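Local atomic coordinates of beta-fructofuranosidase (Arthrobacter, PDB entry 3WPU), a protein that is an enzyme of the levansucrase/invertase family, whose members are built on a five-bladed beta-propeller. Residues A[4-9]-A[287-292]; A[35-40]-A[362-367]; A[57-62]-A[394-399]; A[384-389]-A[464-469]. One frame throughout, in Å; residues are numbered along the deposited sequence.

Interaction 1: residues A[4-9]-A[287-292]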
loop_
_atom_site.group_PDB
_atom_site.type_symbol
_atom_site.label_atom_id
_atom_site.label_comp_id
_atom_site.label_asym_id
_atom_site.label_seq_id
_atom_site.Cartn_x
_atom_site.Cartn_y
_atom_site.Cartn_z
ATOM N N LEU A 4 26.488 9.744 -10.381
ATOM C CA LEU A 4 26.591 9.130 -9.054
ATOM C C LEU A 4 27.850 9.589 -8.339
ATOM O O LEU A 4 28.921 9.666 -8.939
ATOM C CB LEU A 4 26.617 7.600 -9.145
ATOM C CG LEU A 4 25.402 6.893 -9.736
ATOM C CD1 LEU A 4 25.615 5.384 -9.789
ATOM C CD2 LEU A 4 24.149 7.252 -8.945
ATOM N N GLN A 5 27.714 9.882 -7.055
ATOM C CA GLN A 5 28.864 10.075 -6.170
ATOM C C GLN A 5 29.587 8.746 -6.038
ATOM O O GLN A 5 28.991 7.685 -6.240
ATOM C CB GLN A 5 28.417 10.550 -4.788
ATOM C CG GLN A 5 27.617 11.836 -4.805
ATOM C CD GLN A 5 28.370 12.954 -5.484
ATOM O OE1 GLN A 5 29.473 13.307 -5.061
ATOM N NE2 GLN A 5 27.797 13.509 -6.540
ATOM N N ASP A 6 30.876 8.794 -5.722
ATOM C CA ASP A 6 31.612 7.551 -5.495
ATOM C C ASP A 6 31.004 6.814 -4.295
ATOM O O ASP A 6 30.513 7.430 -3.348
ATOM C CB ASP A 6 33.088 7.829 -5.227
ATOM C CG ASP A 6 33.826 8.369 -6.442
ATOM O OD1 ASP A 6 33.391 8.177 -7.593
ATOM O OD2 ASP A 6 34.869 8.995 -6.221
ATOM N N GLY A 7 31.015 5.485 -4.342
ATOM C CA GLY A 7 30.451 4.694 -3.279
ATOM C C GLY A 7 30.498 3.233 -3.685
ATOM O O GLY A 7 30.988 2.947 -4.770
ATOM N N PRO A 8 29.969 2.342 -2.833
ATOM C CA PRO A 8 29.994 0.922 -3.184
ATOM C C PRO A 8 29.182 0.655 -4.440
ATOM O O PRO A 8 28.224 1.354 -4.724
ATOM C CB PRO A 8 29.326 0.254 -1.973
ATOM C CG PRO A 8 28.402 1.316 -1.428
ATOM C CD PRO A 8 29.159 2.594 -1.624
ATOM N N GLU A 9 29.532 -0.407 -5.156
ATOM C CA GLU A 9 28.713 -0.863 -6.242
ATOM C C GLU A 9 27.544 -1.684 -5.676
ATOM O O GLU A 9 27.638 -2.245 -4.608
ATOM C CB GLU A 9 29.571 -1.681 -7.206
ATOM C CG GLU A 9 30.615 -0.795 -7.878
ATOM C CD GLU A 9 31.306 -1.463 -9.017
ATOM O OE1 GLU A 9 30.632 -2.256 -9.709
ATOM O OE2 GLU A 9 32.503 -1.176 -9.234
ATOM N N ASP A 287 35.345 -4.729 -2.797
ATOM C CA ASP A 287 34.917 -3.338 -2.961
ATOM C C ASP A 287 35.541 -2.535 -1.823
ATOM O O ASP A 287 35.324 -2.865 -0.676
ATOM C CB ASP A 287 33.384 -3.260 -2.916
ATOM C CG ASP A 287 32.841 -1.922 -3.350
ATOM O OD1 ASP A 287 31.833 -1.910 -4.067
ATOM O OD2 ASP A 287 33.444 -0.868 -3.051
ATOM N N PRO A 288 36.307 -1.479 -2.144
ATOM C CA PRO A 288 36.925 -0.660 -1.088
ATOM C C PRO A 288 35.909 -0.013 -0.167
ATOM O O PRO A 288 36.278 0.380 0.945
ATOM C CB PRO A 288 37.681 0.418 -1.874
ATOM C CG PRO A 288 37.863 -0.133 -3.221
ATOM C CD PRO A 288 36.690 -1.006 -3.479
ATOM N N TYR A 289 34.659 0.102 -0.613
ATOM C CA TYR A 289 33.591 0.667 0.236
ATOM C C TYR A 289 32.873 -0.372 1.104
ATOM O O TYR A 289 31.950 -0.037 1.851
ATOM C CB TYR A 289 32.569 1.428 -0.633
ATOM C CG TYR A 289 33.139 2.678 -1.237
ATOM C CD1 TYR A 289 33.132 3.879 -0.537
ATOM C CD2 TYR A 289 33.733 2.659 -2.485
ATOM C CE1 TYR A 289 33.675 5.021 -1.078
ATOM C CE2 TYR A 289 34.278 3.796 -3.037
ATOM C CZ TYR A 289 34.240 4.974 -2.330
ATOM O OH TYR A 289 34.777 6.114 -2.884
ATOM N N ALA A 290 33.245 -1.644 0.983
ATOM C CA ALA A 290 32.611 -2.690 1.777
ATOM C C ALA A 290 32.734 -2.463 3.279
ATOM O O ALA A 290 33.737 -1.898 3.774
ATOM C CB ALA A 290 33.181 -4.048 1.392
ATOM N N GLU A 291 31.696 -2.872 4.004
ATOM C CA GLU A 291 31.704 -2.884 5.470
ATOM C C GLU A 291 31.960 -4.293 5.932
ATOM O O GLU A 291 31.751 -5.244 5.180
ATOM C CB GLU A 291 30.347 -2.459 6.037
ATOM C CG GLU A 291 29.843 -1.114 5.558
ATOM C CD GLU A 291 28.403 -0.911 5.954
ATOM O OE1 GLU A 291 27.516 -1.551 5.332
ATOM O OE2 GLU A 291 28.150 -0.085 6.859
ATOM N N THR A 292 32.391 -4.453 7.175
ATOM C CA THR A 292 32.513 -5.797 7.714
ATOM C C THR A 292 31.233 -6.200 8.439
ATOM O O THR A 292 30.524 -5.348 8.990
ATOM C CB THR A 292 33.726 -5.950 8.659
ATOM O OG1 THR A 292 33.475 -5.273 9.905
ATOM C CG2 THR A 292 34.977 -5.380 8.004
HETATM O O HOH W 1 29.793 -3.615 -3.489
#

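Interaction 2: residues A[35-40]-A[362-367]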
loop_
_atom_site.group_PDB
_atom_site.type_symbol
_atom_site.label_atom_id
_atom_site.label_comp_id
_atom_site.label_asym_id
_atom_site.label_seq_id
_atom_site.Cartn_x
_atom_site.Cartn_y
_atom_site.Cartn_z
ATOM N N GLN A 35 23.238 2.986 -2.617
ATOM C CA GLN A 35 23.052 3.695 -3.880
ATOM C C GLN A 35 22.188 4.957 -3.709
ATOM O O GLN A 35 22.355 5.920 -4.432
ATOM C CB GLN A 35 22.410 2.793 -4.922
ATOM C CG GLN A 35 23.143 1.490 -5.215
ATOM C CD GLN A 35 24.637 1.664 -5.402
ATOM O OE1 GLN A 35 25.092 2.307 -6.349
ATOM N NE2 GLN A 35 25.393 1.078 -4.511
ATOM N N LEU A 36 21.274 4.931 -2.756
ATOM C CA LEU A 36 20.424 6.095 -2.446
ATOM C C LEU A 36 21.276 7.312 -2.114
ATOM O O LEU A 36 20.930 8.441 -2.491
ATOM C CB LEU A 36 19.461 5.774 -1.279
ATOM C CG LEU A 36 18.462 4.613 -1.482
ATOM C CD1 LEU A 36 17.865 4.142 -0.187
ATOM C CD2 LEU A 36 17.370 5.027 -2.463
ATOM N N GLN A 37 22.375 7.102 -1.401
ATOM C CA GLN A 37 23.283 8.234 -1.092
ATOM C C GLN A 37 24.088 8.652 -2.329
ATOM O O GLN A 37 24.378 9.828 -2.549
ATOM C CB GLN A 37 24.227 7.880 0.059
ATOM C CG GLN A 37 23.486 7.567 1.327
ATOM C CD GLN A 37 24.371 6.958 2.382
ATOM O OE1 GLN A 37 25.491 7.445 2.627
ATOM N NE2 GLN A 37 23.891 5.886 3.010
ATOM N N ARG A 38 24.473 7.684 -3.162
ATOM C CA ARG A 38 25.220 8.005 -4.373
ATOM C C ARG A 38 24.404 8.852 -5.340
ATOM O O ARG A 38 24.960 9.631 -6.091
ATOM C CB ARG A 38 25.670 6.715 -5.084
ATOM C CG ARG A 38 26.626 5.861 -4.271
ATOM C CD ARG A 38 27.138 4.650 -5.052
ATOM N NE ARG A 38 28.048 5.043 -6.130
ATOM C CZ ARG A 38 28.329 4.298 -7.197
ATOM N NH1 ARG A 38 27.769 3.109 -7.365
ATOM N NH2 ARG A 38 29.174 4.748 -8.132
ATOM N N MET A 39 23.081 8.664 -5.335
ATOM C CA MET A 39 22.193 9.343 -6.249
ATOM C C MET A 39 21.889 10.758 -5.774
ATOM O O MET A 39 21.374 11.545 -6.542
ATOM C CB MET A 39 20.884 8.573 -6.366
ATOM C CG MET A 39 20.989 7.186 -7.003
ATOM S SD MET A 39 19.565 6.150 -6.563
ATOM C CE MET A 39 18.388 7.521 -6.469
ATOM N N SER A 40 22.221 11.058 -4.526
ATOM C CA SER A 40 21.877 12.352 -3.933
ATOM C C SER A 40 22.916 13.389 -4.305
ATOM O O SER A 40 24.095 13.071 -4.465
ATOM C CB SER A 40 21.787 12.211 -2.414
ATOM O OG SER A 40 21.439 13.444 -1.781
ATOM N N ALA A 362 21.507 2.214 10.797
ATOM C CA ALA A 362 22.724 2.982 10.919
ATOM C C ALA A 362 23.558 2.948 9.646
ATOM O O ALA A 362 23.735 1.906 9.019
ATOM C CB ALA A 362 23.544 2.506 12.115
ATOM N N GLY A 363 24.040 4.112 9.250
ATOM C CA GLY A 363 24.875 4.255 8.067
ATOM C C GLY A 363 24.084 4.381 6.763
ATOM O O GLY A 363 24.667 4.654 5.723
ATOM N N LEU A 364 22.766 4.207 6.825
ATOM C CA LEU A 364 21.917 4.267 5.633
ATOM C C LEU A 364 20.961 5.445 5.703
ATOM O O LEU A 364 20.767 6.047 6.763
ATOM C CB LEU A 364 21.140 2.957 5.469
ATOM C CG LEU A 364 21.959 1.672 5.444
ATOM C CD1 LEU A 364 21.035 0.478 5.264
ATOM C CD2 LEU A 364 22.991 1.701 4.335
ATOM N N ASP A 365 20.376 5.809 4.565
ATOM C CA ASP A 365 19.537 6.993 4.506
ATOM C C ASP A 365 18.768 6.952 3.180
ATOM O O ASP A 365 19.252 6.442 2.176
ATOM C CB ASP A 365 20.421 8.244 4.572
ATOM C CG ASP A 365 19.743 9.423 5.220
ATOM O OD1 ASP A 365 18.615 9.302 5.723
ATOM O OD2 ASP A 365 20.384 10.484 5.212
ATOM N N GLY A 366 17.584 7.527 3.186
ATOM C CA GLY A 366 16.809 7.651 1.963
ATOM C C GLY A 366 15.519 8.397 2.224
ATOM O O GLY A 366 15.141 8.579 3.381
ATOM N N PRO A 367 14.810 8.770 1.149
ATOM C CA PRO A 367 13.563 9.503 1.315
ATOM C C PRO A 367 12.424 8.656 1.839
ATOM O O PRO A 367 12.386 7.429 1.643
ATOM C CB PRO A 367 13.239 9.975 -0.114
ATOM C CG PRO A 367 13.947 9.013 -1.009
ATOM C CD PRO A 367 15.170 8.580 -0.275
HETATM O O HOH W 2 21.421 4.815 1.964
#

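Interaction 3: residues A[57-62]-A[394-399]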
loop_
_atom_site.group_PDB
_atom_site.type_symbol
_atom_site.label_atom_id
_atom_site.label_comp_id
_atom_site.label_asym_id
_atom_site.label_seq_id
_atom_site.Cartn_x
_atom_site.Cartn_y
_atom_site.Cartn_z
ATOM N N MET A 57 8.563 12.337 -6.137
ATOM C CA MET A 57 7.162 12.722 -6.311
ATOM C C MET A 57 7.028 14.218 -6.543
ATOM O O MET A 57 7.665 14.979 -5.836
ATOM C CB MET A 57 6.367 12.356 -5.058
ATOM C CG MET A 57 4.864 12.469 -5.206
ATOM S SD MET A 57 4.025 11.984 -3.677
ATOM C CE MET A 57 2.338 12.502 -4.074
ATOM N N PRO A 58 6.193 14.637 -7.507
ATOM C CA PRO A 58 5.866 16.058 -7.655
ATOM C C PRO A 58 5.448 16.671 -6.355
ATOM O O PRO A 58 4.780 16.029 -5.538
ATOM C CB PRO A 58 4.734 16.059 -8.682
ATOM C CG PRO A 58 4.943 14.803 -9.487
ATOM C CD PRO A 58 5.588 13.807 -8.566
ATOM N N THR A 59 5.856 17.929 -6.147
ATOM C CA THR A 59 5.623 18.612 -4.900
ATOM C C THR A 59 4.147 18.954 -4.725
ATOM O O THR A 59 3.517 19.546 -5.619
ATOM C CB THR A 59 6.506 19.872 -4.851
ATOM O OG1 THR A 59 7.898 19.503 -4.844
ATOM C CG2 THR A 59 6.232 20.715 -3.612
ATOM N N VAL A 60 3.583 18.550 -3.586
ATOM C CA VAL A 60 2.170 18.756 -3.287
ATOM C C VAL A 60 1.980 20.150 -2.707
ATOM O O VAL A 60 2.702 20.524 -1.800
ATOM C CB VAL A 60 1.671 17.716 -2.284
ATOM C CG1 VAL A 60 0.224 17.934 -1.914
ATOM C CG2 VAL A 60 1.797 16.331 -2.930
ATOM N N PRO A 61 0.982 20.895 -3.210
ATOM C CA PRO A 61 0.821 22.225 -2.578
ATOM C C PRO A 61 0.301 22.142 -1.155
ATOM O O PRO A 61 -0.451 21.226 -0.814
ATOM C CB PRO A 61 -0.200 22.922 -3.460
ATOM C CG PRO A 61 -0.945 21.841 -4.105
ATOM C CD PRO A 61 0.068 20.729 -4.347
ATOM N N GLN A 62 0.689 23.134 -0.352
ATOM C CA GLN A 62 0.348 23.184 1.064
ATOM C C GLN A 62 -1.112 23.533 1.288
ATOM O O GLN A 62 -1.659 23.209 2.336
ATOM C CB GLN A 62 1.251 24.180 1.805
ATOM C CG GLN A 62 1.171 24.027 3.317
ATOM C CD GLN A 62 2.314 24.683 4.070
ATOM O OE1 GLN A 62 3.455 24.692 3.618
ATOM N NE2 GLN A 62 2.015 25.202 5.247
ATOM N N GLY A 394 10.211 8.881 -4.188
ATOM C CA GLY A 394 10.544 9.509 -2.926
ATOM C C GLY A 394 9.929 10.882 -2.764
ATOM O O GLY A 394 9.775 11.641 -3.732
ATOM N N ASN A 395 9.529 11.193 -1.547
ATOM C CA ASN A 395 9.148 12.574 -1.283
ATOM C C ASN A 395 10.354 13.474 -1.550
ATOM O O ASN A 395 11.512 13.044 -1.446
ATOM C CB ASN A 395 8.652 12.729 0.127
ATOM C CG ASN A 395 7.314 12.051 0.357
ATOM O OD1 ASN A 395 6.579 11.722 -0.583
ATOM N ND2 ASN A 395 6.982 11.842 1.616
ATOM N N PRO A 396 10.087 14.760 -1.880
ATOM C CA PRO A 396 11.228 15.642 -2.073
ATOM C C PRO A 396 11.964 15.743 -0.745
ATOM O O PRO A 396 11.322 15.938 0.292
ATOM C CB PRO A 396 10.597 16.983 -2.463
ATOM C CG PRO A 396 9.130 16.824 -2.392
ATOM C CD PRO A 396 8.803 15.369 -2.268
ATOM N N THR A 397 13.293 15.616 -0.809
ATOM C CA THR A 397 14.127 15.293 0.332
ATOM C C THR A 397 15.541 15.790 0.085
ATOM O O THR A 397 16.124 15.518 -0.961
ATOM C CB THR A 397 14.214 13.740 0.510
ATOM O OG1 THR A 397 12.924 13.215 0.821
ATOM C CG2 THR A 397 15.191 13.357 1.634
ATOM N N ASN A 398 16.081 16.549 1.048
ATOM C CA ASN A 398 17.494 16.857 1.045
ATOM C C ASN A 398 18.233 15.953 1.999
ATOM O O ASN A 398 18.169 16.147 3.214
ATOM C CB ASN A 398 17.753 18.332 1.418
ATOM C CG ASN A 398 19.158 18.779 1.008
ATOM O OD1 ASN A 398 20.103 17.996 1.079
ATOM N ND2 ASN A 398 19.299 20.037 0.566
ATOM N N LEU A 399 18.943 14.954 1.460
ATOM C CA LEU A 399 19.649 13.991 2.322
ATOM C C LEU A 399 20.836 14.603 3.048
ATOM O O LEU A 399 21.348 13.997 3.986
ATOM C CB LEU A 399 20.087 12.740 1.550
ATOM C CG LEU A 399 18.978 11.784 1.106
ATOM C CD1 LEU A 399 19.641 10.598 0.417
ATOM C CD2 LEU A 399 18.077 11.315 2.238
#

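Interaction 4: residues A[384-389]-A[464-469]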
loop_
_atom_site.group_PDB
_atom_site.type_symbol
_atom_site.label_atom_id
_atom_site.label_comp_id
_atom_site.label_asym_id
_atom_site.label_seq_id
_atom_site.Cartn_x
_atom_site.Cartn_y
_atom_site.Cartn_z
ATOM N N PRO A 384 16.488 -4.518 -6.975
ATOM C CA PRO A 384 15.943 -3.208 -6.585
ATOM C C PRO A 384 16.027 -2.195 -7.709
ATOM O O PRO A 384 17.014 -2.158 -8.452
ATOM C CB PRO A 384 16.844 -2.805 -5.420
ATOM C CG PRO A 384 17.353 -4.078 -4.849
ATOM C CD PRO A 384 17.602 -4.906 -6.098
ATOM N N LEU A 385 14.988 -1.384 -7.865
ATOM C CA LEU A 385 14.863 -0.513 -9.038
ATOM C C LEU A 385 15.837 0.656 -9.011
ATOM O O LEU A 385 16.349 1.034 -7.931
ATOM C CB LEU A 385 13.433 0.038 -9.164
ATOM C CG LEU A 385 12.327 -0.996 -9.338
ATOM C CD1 LEU A 385 10.979 -0.347 -9.088
ATOM C CD2 LEU A 385 12.398 -1.660 -10.707
ATOM N N ASN A 386 16.108 1.204 -10.194
ATOM C CA ASN A 386 16.860 2.464 -10.348
ATOM C C ASN A 386 18.284 2.408 -9.774
ATOM O O ASN A 386 18.583 2.933 -8.700
ATOM C CB ASN A 386 16.012 3.629 -9.795
ATOM C CG ASN A 386 14.706 3.768 -10.549
ATOM O OD1 ASN A 386 13.590 3.761 -9.973
ATOM N ND2 ASN A 386 14.823 3.844 -11.824
ATOM N N GLY A 387 19.162 1.734 -10.517
ATOM C CA GLY A 387 20.568 1.608 -10.160
ATOM C C GLY A 387 20.815 0.679 -8.990
ATOM O O GLY A 387 21.852 0.752 -8.344
ATOM N N GLY A 388 19.873 -0.208 -8.693
ATOM C CA GLY A 388 19.954 -1.050 -7.514
ATOM C C GLY A 388 19.647 -0.387 -6.190
ATOM O O GLY A 388 19.860 -0.980 -5.133
ATOM N N SER A 389 19.112 0.829 -6.219
ATOM C CA SER A 389 18.840 1.555 -5.007
ATOM C C SER A 389 17.551 1.088 -4.337
ATOM O O SER A 389 17.459 1.066 -3.121
ATOM C CB SER A 389 18.717 3.049 -5.311
ATOM O OG SER A 389 17.554 3.358 -6.078
ATOM N N PRO A 464 13.412 -2.754 -17.744
ATOM C CA PRO A 464 12.434 -3.052 -16.692
ATOM C C PRO A 464 12.828 -2.601 -15.293
ATOM O O PRO A 464 11.946 -2.509 -14.419
ATOM C CB PRO A 464 12.338 -4.586 -16.722
ATOM C CG PRO A 464 12.809 -4.968 -18.064
ATOM C CD PRO A 464 13.873 -3.989 -18.412
ATOM N N THR A 465 14.115 -2.329 -15.078
ATOM C CA THR A 465 14.630 -1.938 -13.770
ATOM C C THR A 465 14.524 -0.443 -13.522
ATOM O O THR A 465 14.908 -0.004 -12.453
ATOM C CB THR A 465 16.106 -2.353 -13.551
ATOM O OG1 THR A 465 16.992 -1.512 -14.306
ATOM C CG2 THR A 465 16.327 -3.823 -13.929
ATOM N N LYS A 466 14.070 0.323 -14.519
ATOM C CA LYS A 466 14.030 1.787 -14.436
ATOM C C LYS A 466 12.582 2.286 -14.342
ATOM O O LYS A 466 11.690 1.774 -15.023
ATOM C CB LYS A 466 14.700 2.371 -15.679
ATOM C CG LYS A 466 14.981 3.860 -15.629
ATOM C CD LYS A 466 16.027 4.231 -16.687
ATOM C CE LYS A 466 16.010 5.714 -16.994
ATOM N NZ LYS A 466 16.537 6.497 -15.847
ATOM N N THR A 467 12.366 3.336 -13.550
ATOM C CA THR A 467 11.098 4.027 -13.515
ATOM C C THR A 467 11.365 5.525 -13.616
ATOM O O THR A 467 12.485 5.973 -13.358
ATOM C CB THR A 467 10.311 3.770 -12.198
ATOM O OG1 THR A 467 10.987 4.375 -11.077
ATOM C CG2 THR A 467 10.147 2.314 -11.939
ATOM N N ALA A 468 10.336 6.282 -13.989
ATOM C CA ALA A 468 10.449 7.733 -14.111
ATOM C C ALA A 468 9.112 8.374 -13.878
ATOM O O ALA A 468 8.102 7.999 -14.481
ATOM C CB ALA A 468 10.971 8.139 -15.485
ATOM N N VAL A 469 9.114 9.428 -13.081
ATOM C CA VAL A 469 7.915 10.198 -12.872
ATOM C C VAL A 469 7.520 10.913 -14.155
ATOM O O VAL A 469 8.380 11.451 -14.867
ATOM C CB VAL A 469 8.167 11.224 -11.771
ATOM C CG1 VAL A 469 7.057 12.275 -11.708
ATOM C CG2 VAL A 469 8.275 10.497 -10.423
HETATM O O HOH W 3 18.187 0.564 -13.122
#

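Interaction 1: residues A[4-9]-A[287-292]
An Asx turn set within a type I beta turn from D287 to A290 turns D287 and Y289 toward residues 6-9 of the extended N-terminal arm, at the surface of the molecule. The D287 carboxylate, its CG anti to the backbone N (chi1 -168°), serves both segments. Its OD2 accepts from the backbone N of Y289 at 2.9 Å, which closes the Asx turn; this donor comes from the anti side and somewhat out of the carboxylate plane. Its OD1 turns the syn lone pair to the arm and takes the backbone N of E9 at 3.0 Å, in a nearly straight bond (N-H...acceptor 166°). A water donates both to D287 OD1, at 2.7 Å, and to E9 O, giving a second bridge. Two donors on OD1 and one on OD2 would be expected to favour the charged carboxylate, even with the E9 carboxylate not far away. The P8 carbonyl O and the Y289 carbonyl O are bound by Q35 and R34 of helix 30-38, which ties both segments to the same helix. Y289 lays its ring flat against G7, whose CA sits 3.7 Å from the ring centroid and 1° off the ring normal, a CH-pi contact. P8 crosses the Y289 side chain at about a right angle, with P8 CB 3.7 Å from Y289 CB, and beyond the ring Y289 OH meets D6 CB at 3.4 Å.

Interaction 2: residues A[35-40]-A[362-367]
Two residues of helix 30-38, L36 and Q37, meet the loop 362-367 in different ways, one with a branched apolar group and the other with an amide. L36 holds CG beside its backbone N (chi1 -60°), which sets CG near D365 O, and from there the CD1 branch reaches the oxygen. Its CB lies 3.5 Å from D365 O, and its CD1 lies 3.6 Å from the same D365 O, so one carbonyl oxygen rests against two carbons of the leucine. CD1 also comes within 4.2 Å of CA of G366, which has no side chain to intervene. The loop joins strands 348-355 and 369-375, neighbours in an antiparallel sheet that is probably a blade of the propeller, and the contact sets this connection against the helix. The Q37 side chain leaves the helix beside the loop rather than straight at it, and with CD anti to CA (chi2 169°) it stretches out to the loop. Its NE2 donates to G363 O at 3.1 Å (N-H...acceptor 151°), and the two groups are slightly tilted from each other's planes. NE2 also donates to a water at 2.9 Å, and the backbone N of D365 gives to that same water at 3.0 Å. NE2 thus serves two acceptors while resting 3.7 Å from L364 CA. D365 OD1 forms a salt bridge with R357 and takes a weak bond from G366 N.

Interaction 3: residues A[57-62]-A[394-399]
M57 lays its extended side chain alongside that of N395, the two pointing the same way, with M57 SD 4.0 Å from N395 OD1. The methionine places CG anti to its backbone N (chi1 -169°), and the chain runs on past the asparagine to pack on Q419, A420 and H423. N395 gives its amide ND2 to the carbonyl oxygens of A420 and H417, which hold the group beside the thioether. At the backbone, M57 N donates to G394 O at 2.8 Å in a fairly straight bond (N-H...acceptor 160°), the donor tilted 26° from the carbonyl plane, and M57 CB lies 3.7 Å from that same G394 O. G394 ends strand 391-394 and is also backbone-bonded to V55, so the loop leading to strand 72-81 is stitched to the end of this strand before the two segments diverge. P396 then wedges its ring against the loop: its CD is 3.8 Å from M57 O, and its CG is 3.8 Å from T59 OG1 as the two side chains pass at a slant. Further on, T397 OG1 donates to N395 O at 2.7 Å from above the carbonyl plane. The contact thus rests on a single direct N-H...O bond, which fixes the spacing of the two segments, while the proline ring meets M57 O and T59 OG1 by van der Waals contact alone.

Interaction 4: residues A[384-389]-A[464-469]
L385 and T465 bring their CA atoms within 4.9 Å of each other where a short, weakly bonded helical turn, about residues 385-388, passes the loop leading into strand 467-469. N386, G387 and G388 all have positive phi, and the turn presents the backbone N of N386 to T465 O, which it meets at 2.8 Å in a straight bond (N-H...acceptor 170°), nearly along the C=O axis. A water adds a second bridge: it accepts from G387 N at 3.0 Å and donates to T465 OG1 at 2.7 Å, a hydroxyl that also bonds D463. L385 covers the same T465 O from the side, with CD2 3.5 Å away, while its other branch, CD1, meets T467 CG2 at 4.0 Å. The leucine and threonine side chains cross at about a right angle. T467 turns OG1 into the crowded position between backbone N and carbonyl carbon (chi1 68°), and the amide end of N386 lies beside this hydroxyl and the backbone N of T467. L385 also packs on V374 of strand 369-375 and on Y350 and F352 of strand 348-355, and P384 packs on F373 and on D32 of helix 30-38. Strand 467-469 is the edge strand of a separate antiparallel sheet, so the contact joins two sheets, with S389 resting on Q35 and L36 of helix 30-38.

How the interactions relate
Helix 30-38 is the common element near one end of the molecule. Its last turn carries interaction 2, meets the N-terminal arm of interaction 1 with centres about 12 Å apart, and packs on S389 of interaction 4, whose centre is about 15 Å from that of interaction 2. Interaction 3 touches interaction 2 where P367 meets T397, and interaction 4 where P58 meets V469. Along the chain, the first segments of interactions 1, 2 and 3 come early and their partners hundreds of residues later. Interaction 1 ties the arm to the loop before helix 293-297; interactions 2 and 3 tie 35-40 and 57-62 to the loop before strand 369-375 and the end of strand 391-394, in a sheet that interaction 4 joins to strand 467-469.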